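Local structure of Es1 family protein (Ehrlichia chaffeensis, 3L3B) at residues I41-L46 / S213-N218; K121-L126 / P138-A143. The protein is of unknown function but belongs to the DJ-1/PfpI family, with an amidotransferase-like domain and a possible link to isoprenoid biosynthesis. All coordinates share one frame; numbering follows the deposited sequence.

Contact 1 of 2, residues I41-L46 / S213-N218; sequences IREAVL and SAYMRN
Glu43 and Arg42, in the first turn of helix 41-53, each hydrogen-bond Tyr215 in the loop after strand 209-212. The backbone N of Tyr215 donates to Glu43 OE2 over 3.2 Å; at 163° the bond is fairly straight, and it meets the oxygen nearly along its C-O axis. The Glu43 chain, extended beyond CG, carries the carboxylate across to the loop. Its other oxygen, OE1, takes the backbone N of Gly115, so two separate loops hold the group by main-chain donors. The second bond runs from Arg42 NH1 to Tyr215 OH, 3.0 Å, with the hydroxyl tilted 15° from the guanidinium plane. Arginine suits this place because its several N-H groups let NH2 serve Ile92 O of the second subunit as well. Tyrosine offers a hydroxyl acceptor on a ring that Arg94 of that subunit meets in a cation-pi contact, at the dimer interface.

Van der Waals contacts accompany the bonds. Glu43 OE2 lies 3.2 Å from Ala214 CB, a small methyl that lets the carboxylate come close, and at the Tyr215 ring edge, in its plane. The guanidinium is turned steeply against that ring (71° between planes), and Arg42 CD slants past Tyr215 CE2 at 3.8 Å.

Glu43 also touches Cys158, just after strand 154-157, a closeness consistent with the glutamate-cysteine pair at the nucleophile elbow of DJ-1/PfpI proteins.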
ATOM      1  N   ILE B  41       5.176   1.979  -1.249  1.00  9.40           N
ATOM      2  CA  ILE B  41       3.891   1.625  -0.612  1.00  9.38           C
ATOM      3  C   ILE B  41       3.609   0.138  -0.774  1.00  9.10           C
ATOM      4  O   ILE B  41       3.145  -0.480   0.172  1.00  9.03           O
ATOM      5  CB  ILE B  41       2.763   2.463  -1.190  1.00  8.47           C
ATOM      6  CG1 ILE B  41       2.899   3.948  -0.828  1.00 11.14           C
ATOM      7  CG2 ILE B  41       1.376   1.904  -0.800  1.00 11.06           C
ATOM      8  CD1 ILE B  41       1.974   4.843  -1.730  1.00 10.52           C
ATOM      9  N   ARG B  42       3.908  -0.448  -1.937  1.00  8.84           N
ATOM     10  CA  ARG B  42       3.629  -1.862  -2.131  1.00  9.42           C
ATOM     11  C   ARG B  42       4.535  -2.715  -1.263  1.00  8.88           C
ATOM     12  O   ARG B  42       4.063  -3.626  -0.599  1.00  9.22           O
ATOM     13  CB  ARG B  42       3.729  -2.255  -3.595  1.00  9.36           C
ATOM     14  CG  ARG B  42       2.713  -1.522  -4.413  1.00 13.17           C
ATOM     15  CD  ARG B  42       3.191  -1.397  -5.823  1.00 14.40           C
ATOM     16  NE  ARG B  42       2.276  -0.582  -6.595  1.00 15.05           N
ATOM     17  CZ  ARG B  42       1.966  -0.810  -7.863  1.00 14.09           C
ATOM     18  NH1 ARG B  42       2.510  -1.820  -8.523  1.00 12.44           N
ATOM     19  NH2 ARG B  42       1.136   0.009  -8.465  1.00 15.11           N
ATOM     20  N   GLU B  43       5.809  -2.376  -1.224  1.00  7.91           N
ATOM     21  CA  GLU B  43       6.753  -3.055  -0.335  1.00  9.52           C
ATOM     22  C   GLU B  43       6.340  -2.980   1.132  1.00  9.52           C
ATOM     23  O   GLU B  43       6.456  -3.998   1.886  1.00  9.73           O
ATOM     24  CB  GLU B  43       8.191  -2.562  -0.516  1.00  9.54           C
ATOM     25  CG  GLU B  43       8.712  -2.708  -1.927  1.00 11.74           C
ATOM     26  CD  GLU B  43      10.104  -2.068  -2.141  1.00 13.88           C
ATOM     27  OE1 GLU B  43      10.742  -1.551  -1.167  1.00 13.72           O
ATOM     28  OE2 GLU B  43      10.540  -2.058  -3.318  1.00 12.68           O
ATOM     29  N   ALA B  44       5.879  -1.820   1.569  1.00  7.74           N
ATOM     30  CA  ALA B  44       5.448  -1.694   2.964  1.00  7.93           C
ATOM     31  C   ALA B  44       4.214  -2.528   3.213  1.00  8.01           C
ATOM     32  O   ALA B  44       4.160  -3.218   4.194  1.00  9.30           O
ATOM     33  CB  ALA B  44       5.173  -0.269   3.358  1.00  8.05           C
ATOM     34  N   VAL B  45       3.208  -2.449   2.347  1.00  7.11           N
ATOM     35  CA  VAL B  45       1.997  -3.222   2.553  1.00  7.75           C
ATOM     36  C   VAL B  45       2.328  -4.715   2.568  1.00  8.59           C
ATOM     37  O   VAL B  45       1.817  -5.439   3.424  1.00  8.77           O
ATOM     38  CB  VAL B  45       0.906  -2.910   1.492  1.00  7.89           C
ATOM     39  CG1 VAL B  45      -0.250  -3.954   1.523  1.00  7.40           C
ATOM     40  CG2 VAL B  45       0.385  -1.496   1.725  1.00  8.65           C
ATOM     41  N   LEU B  46       3.203  -5.163   1.653  1.00  8.22           N
ATOM     42  CA  LEU B  46       3.496  -6.597   1.520  1.00  7.95           C
ATOM     43  C   LEU B  46       4.324  -7.127   2.713  1.00  8.48           C
ATOM     44  O   LEU B  46       4.149  -8.289   3.146  1.00  9.33           O
ATOM     45  CB  LEU B  46       4.125  -6.902   0.157  1.00  7.73           C
ATOM     46  CG  LEU B  46       3.303  -6.610  -1.099  1.00 10.31           C
ATOM     47  CD1 LEU B  46       4.161  -6.792  -2.350  1.00 10.65           C
ATOM     48  CD2 LEU B  46       2.045  -7.448  -1.152  1.00 11.83           C
ATOM     49  N   SER B 213      15.169  -7.732  -3.434  1.00 12.15           N
ATOM     50  CA  SER B 213      15.382  -6.661  -4.424  1.00 13.51           C
ATOM     51  C   SER B 213      14.121  -5.901  -4.843  1.00 14.98           C
ATOM     52  O   SER B 213      14.217  -4.700  -5.138  1.00 15.92           O
ATOM     53  CB  SER B 213      16.076  -7.218  -5.670  1.00 14.36           C
ATOM     54  OG  SER B 213      15.294  -8.236  -6.233  1.00 12.95           O
ATOM     55  N   ALA B 214      12.965  -6.572  -4.894  1.00 15.07           N
ATOM     56  CA  ALA B 214      11.661  -5.882  -5.076  1.00 15.24           C
ATOM     57  C   ALA B 214      11.744  -4.889  -6.237  1.00 15.81           C
ATOM     58  O   ALA B 214      12.190  -5.262  -7.326  1.00 15.89           O
ATOM     59  CB  ALA B 214      11.225  -5.185  -3.762  1.00 14.24           C
ATOM     60  N   TYR B 215      11.417  -3.611  -6.018  1.00 16.64           N
ATOM     61  CA  TYR B 215      11.305  -2.705  -7.156  1.00 17.12           C
ATOM     62  C   TYR B 215      12.636  -2.068  -7.609  1.00 18.42           C
ATOM     63  O   TYR B 215      12.606  -1.101  -8.372  1.00 18.62           O
ATOM     64  CB  TYR B 215      10.204  -1.667  -6.929  1.00 17.39           C
ATOM     65  CG  TYR B 215       8.800  -2.156  -7.231  1.00 16.36           C
ATOM     66  CD1 TYR B 215       8.385  -2.346  -8.536  1.00 14.32           C
ATOM     67  CD2 TYR B 215       7.877  -2.400  -6.205  1.00 12.93           C
ATOM     68  CE1 TYR B 215       7.101  -2.748  -8.814  1.00 14.76           C
ATOM     69  CE2 TYR B 215       6.610  -2.859  -6.484  1.00 11.21           C
ATOM     70  CZ  TYR B 215       6.217  -2.994  -7.772  1.00 13.83           C
ATOM     71  OH  TYR B 215       4.936  -3.433  -8.056  1.00 14.97           O
ATOM     72  N   MET B 216      13.801  -2.633  -7.230  1.00 18.83           N
ATOM     73  CA  MET B 216      15.066  -2.316  -7.945  1.00 19.72           C
ATOM     74  C   MET B 216      15.014  -2.689  -9.442  1.00 19.78           C
ATOM     75  O   MET B 216      15.839  -2.208 -10.238  1.00 20.07           O
ATOM     76  CB  MET B 216      16.281  -3.036  -7.327  1.00 20.32           C
ATOM     77  CG  MET B 216      16.718  -2.480  -5.984  1.00 21.61           C
ATOM     78  SD  MET B 216      17.109  -0.718  -5.991  1.00 28.78           S
ATOM     79  CE  MET B 216      18.425  -0.638  -7.189  1.00 26.32           C
ATOM     80  N   ARG B 217      14.083  -3.579  -9.789  1.00 20.27           N
ATOM     81  CA  ARG B 217      13.760  -3.934 -11.169  1.00 20.66           C
ATOM     82  C   ARG B 217      12.292  -3.624 -11.456  1.00 21.48           C
ATOM     83  O   ARG B 217      11.430  -3.602 -10.541  1.00 21.22           O
ATOM     84  CB  ARG B 217      13.990  -5.426 -11.439  1.00 19.72           C
ATOM     85  CG  ARG B 217      15.452  -5.904 -11.303  1.00 19.65           C
ATOM     86  CD  ARG B 217      15.530  -7.372 -11.675  1.00 17.64           C
ATOM     87  NE  ARG B 217      16.841  -8.008 -11.465  1.00 18.66           N
ATOM     88  CZ  ARG B 217      17.213  -8.665 -10.365  1.00 18.63           C
ATOM     89  NH1 ARG B 217      16.430  -8.728  -9.279  1.00 18.06           N
ATOM     90  NH2 ARG B 217      18.417  -9.236 -10.327  1.00 18.49           N
ATOM     91  N   ASN B 218      12.023  -3.431 -12.742  1.00 21.95           N
ATOM     92  CA  ASN B 218      10.697  -3.035 -13.221  1.00 23.79           C
ATOM     93  C   ASN B 218       9.878  -4.302 -13.477  1.00 22.62           C
ATOM     94  O   ASN B 218       9.553  -4.653 -14.627  1.00 23.67           O
ATOM     95  CB  ASN B 218      10.836  -2.197 -14.507  1.00 24.41           C
ATOM     96  CG  ASN B 218       9.793  -1.103 -14.609  1.00 29.96           C
ATOM     97  OD1 ASN B 218       9.011  -0.866 -13.670  1.00 38.88           O
ATOM     98  ND2 ASN B 218       9.776  -0.410 -15.754  1.00 34.75           N
TER

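Contact 2 of 2, residues K121-L126 / P138-A143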
ATOM      1  N   LYS B 121      16.901   9.017   0.376  1.00 14.82           N
ATOM      2  CA  LYS B 121      16.939  10.475   0.324  1.00 13.64           C
ATOM      3  C   LYS B 121      16.682  11.088   1.687  1.00 13.74           C
ATOM      4  O   LYS B 121      17.311  12.113   2.060  1.00 13.66           O
ATOM      5  CB  LYS B 121      15.865  10.987  -0.687  1.00 14.68           C
ATOM      6  N   ASN B 122      15.755  10.509   2.439  1.00 13.47           N
ATOM      7  CA  ASN B 122      15.388  11.072   3.742  1.00 15.25           C
ATOM      8  C   ASN B 122      16.250  10.638   4.915  1.00 16.10           C
ATOM      9  O   ASN B 122      16.339  11.351   5.897  1.00 18.18           O
ATOM     10  CB  ASN B 122      13.912  10.834   4.073  1.00 14.67           C
ATOM     11  CG  ASN B 122      12.998  11.413   3.043  1.00 14.30           C
ATOM     12  OD1 ASN B 122      13.400  12.280   2.269  1.00 14.96           O
ATOM     13  ND2 ASN B 122      11.756  10.912   2.989  1.00 15.83           N
ATOM     14  N   PHE B 123      16.885   9.484   4.830  1.00 17.64           N
ATOM     15  CA  PHE B 123      17.648   8.961   5.956  1.00 18.30           C
ATOM     16  C   PHE B 123      19.148   9.028   5.716  1.00 20.76           C
ATOM     17  O   PHE B 123      19.928   8.598   6.592  1.00 21.49           O
ATOM     18  CB  PHE B 123      17.314   7.490   6.216  1.00 17.72           C
ATOM     19  CG  PHE B 123      15.888   7.216   6.636  1.00 15.77           C
ATOM     20  CD1 PHE B 123      15.015   8.224   6.994  1.00 15.22           C
ATOM     21  CD2 PHE B 123      15.445   5.927   6.699  1.00 12.75           C
ATOM     22  CE1 PHE B 123      13.670   7.940   7.380  1.00 17.13           C
ATOM     23  CE2 PHE B 123      14.090   5.648   7.086  1.00 14.90           C
ATOM     24  CZ  PHE B 123      13.240   6.630   7.411  1.00 12.69           C
ATOM     25  N   SER B 124      19.561   9.477   4.532  1.00 22.29           N
ATOM     26  CA  SER B 124      20.982   9.521   4.190  1.00 23.58           C
ATOM     27  C   SER B 124      21.333  10.668   3.249  1.00 25.20           C
ATOM     28  O   SER B 124      20.457  11.323   2.701  1.00 24.43           O
ATOM     29  CB  SER B 124      21.450   8.165   3.634  1.00 22.97           C
ATOM     30  OG  SER B 124      21.326   8.028   2.222  1.00 23.76           O
ATOM     31  N   ASN B 125      22.633  10.948   3.088  1.00 27.20           N
ATOM     32  CA  ASN B 125      23.056  11.786   1.961  1.00 29.47           C
ATOM     33  C   ASN B 125      23.726  10.934   0.877  1.00 31.06           C
ATOM     34  O   ASN B 125      24.289  11.458  -0.088  1.00 31.13           O
ATOM     35  CB  ASN B 125      23.966  12.928   2.411  1.00 29.77           C
ATOM     36  CG  ASN B 125      25.301  12.445   2.820  1.00 31.44           C
ATOM     37  OD1 ASN B 125      25.501  11.237   2.918  1.00 34.46           O
ATOM     38  ND2 ASN B 125      26.250  13.369   3.055  1.00 32.93           N
ATOM     39  N   LEU B 126      23.608   9.616   1.012  1.00 32.91           N
ATOM     40  CA  LEU B 126      24.432   8.697   0.240  1.00 34.91           C
ATOM     41  C   LEU B 126      24.080   8.672  -1.246  1.00 36.34           C
ATOM     42  O   LEU B 126      24.779   8.009  -2.013  1.00 37.27           O
ATOM     43  CB  LEU B 126      24.403   7.277   0.855  1.00 34.61           C
ATOM     44  N   PRO B 138      20.856  10.419  12.295  1.00 21.50           N
ATOM     45  CA  PRO B 138      21.262   9.747  13.528  1.00 21.72           C
ATOM     46  C   PRO B 138      20.222   8.864  14.210  1.00 21.35           C
ATOM     47  O   PRO B 138      20.553   7.751  14.623  1.00 19.96           O
ATOM     48  CB  PRO B 138      21.661  10.923  14.448  1.00 22.78           C
ATOM     49  CG  PRO B 138      22.213  11.930  13.496  1.00 22.26           C
ATOM     50  CD  PRO B 138      21.323  11.823  12.282  1.00 22.06           C
ATOM     51  N   GLU B 139      18.988   9.361  14.332  1.00 20.35           N
ATOM     52  CA  GLU B 139      17.920   8.627  14.996  1.00 19.65           C
ATOM     53  C   GLU B 139      17.697   7.263  14.294  1.00 18.83           C
ATOM     54  O   GLU B 139      17.383   6.299  14.974  1.00 20.13           O
ATOM     55  CB  GLU B 139      16.620   9.463  15.009  1.00 20.60           C
ATOM     56  N   PHE B 140      17.886   7.200  12.965  1.00 16.65           N
ATOM     57  CA  PHE B 140      17.754   5.974  12.142  1.00 15.59           C
ATOM     58  C   PHE B 140      18.974   5.036  12.308  1.00 14.45           C
ATOM     59  O   PHE B 140      18.803   3.856  12.550  1.00 12.56           O
ATOM     60  CB  PHE B 140      17.640   6.321  10.657  1.00 14.88           C
ATOM     61  CG  PHE B 140      17.588   5.111   9.723  1.00 15.20           C
ATOM     62  CD1 PHE B 140      16.487   4.271   9.707  1.00 13.10           C
ATOM     63  CD2 PHE B 140      18.609   4.848   8.835  1.00 15.61           C
ATOM     64  CE1 PHE B 140      16.433   3.150   8.865  1.00 13.04           C
ATOM     65  CE2 PHE B 140      18.551   3.738   7.973  1.00 16.32           C
ATOM     66  CZ  PHE B 140      17.453   2.905   7.976  1.00 13.72           C
ATOM     67  N   LYS B 141      20.176   5.585  12.145  1.00 14.17           N
ATOM     68  CA  LYS B 141      21.412   4.818  12.363  1.00 14.39           C
ATOM     69  C   LYS B 141      21.367   4.183  13.736  1.00 14.80           C
ATOM     70  O   LYS B 141      21.686   3.005  13.872  1.00 15.69           O
ATOM     71  CB  LYS B 141      22.648   5.711  12.240  1.00 14.94           C
ATOM     72  CG  LYS B 141      23.975   5.000  12.398  1.00 13.38           C
ATOM     73  CD  LYS B 141      25.143   5.917  12.059  1.00 12.84           C
ATOM     74  CE  LYS B 141      26.438   5.089  11.979  1.00 15.46           C
ATOM     75  NZ  LYS B 141      27.669   5.864  11.768  1.00 11.80           N
ATOM     76  N   ASN B 142      21.017   4.971  14.758  1.00 14.88           N
ATOM     77  CA  ASN B 142      21.046   4.477  16.146  1.00 15.70           C
ATOM     78  C   ASN B 142      20.051   3.363  16.376  1.00 15.14           C
ATOM     79  O   ASN B 142      20.343   2.394  17.053  1.00 14.83           O
ATOM     80  CB  ASN B 142      20.768   5.587  17.163  1.00 17.09           C
ATOM     81  CG  ASN B 142      21.963   6.477  17.394  1.00 18.52           C
ATOM     82  OD1 ASN B 142      23.053   6.219  16.883  1.00 22.42           O
ATOM     83  ND2 ASN B 142      21.753   7.561  18.149  1.00 23.05           N
ATOM     84  N   ALA B 143      18.876   3.519  15.795  1.00 14.93           N
ATOM     85  CA  ALA B 143      17.844   2.503  15.867  1.00 15.16           C
ATOM     86  C   ALA B 143      18.282   1.193  15.234  1.00 14.03           C
ATOM     87  O   ALA B 143      18.156   0.150  15.859  1.00 14.94           O
ATOM     88  CB  ALA B 143      16.555   2.992  15.203  1.00 13.94           C
TER
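The Phe140 ring presents one face to Phe123, whose CD2 sits centrally over it, 3.5 Å from the ring plane. From the side of Phe123, the nearest atom, Phe140 CD1 at 3.6 Å from Phe123 CD2, approaches obliquely. The planes are inclined at 34° with ring centroids 4.5 Å apart, so the pair is neither a parallel stack nor a T-shaped one. One side of the Phe123 ring is therefore lowered onto its partner: CE2 lies 3.8 Å from Phe140 CD1, while the Phe123 CB approaches Phe140 CD2.

Different first torsions bring the rings together. Phe140 has CG anti to the backbone N (chi1 176°), whereas Phe123 places CG beside it (chi1 -64°), and the two side chains run roughly perpendicular to each other. Phenylalanine suits both positions, since a broad, wholly apolar group fills a buried boundary without any polar atom to satisfy.

Next to Phe123, Ser124 forms an ST turn: its OG accepts from the backbone N of Leu126 at 3.0 Å, and also pairs with Ala120 O, linking the turn back to helix 117-123.

Both rings rest on Ile29 of strand 24-29, an inner strand of the sheet. Phe123 further touches Ala31, Pro63 and Leu137, and Phe140 packs on Val163 and Leu167, so that Phe140, on helix 138-149, lies between Phe123 and helix 160-168.

Contacts 1 and 2 lie on opposite sides of the chain's centre, their centres 20 Å apart and their nearest atoms about 11 Å apart, so they do not touch. The chain joins them through two loops. Gly115, which binds Glu43 of contact 1, lies between strand 110-113 and helix 117-123, which carries Phe123 of contact 2. Likewise Cys158, touched by Glu43, precedes helix 160-168, against which Phe140 packs. The probable active-site region thus borders contact 1, whereas contact 2 is apolar packing between helices and strand 24-29. Contact 1 also faces the second subunit; contact 2 is internal to its chain.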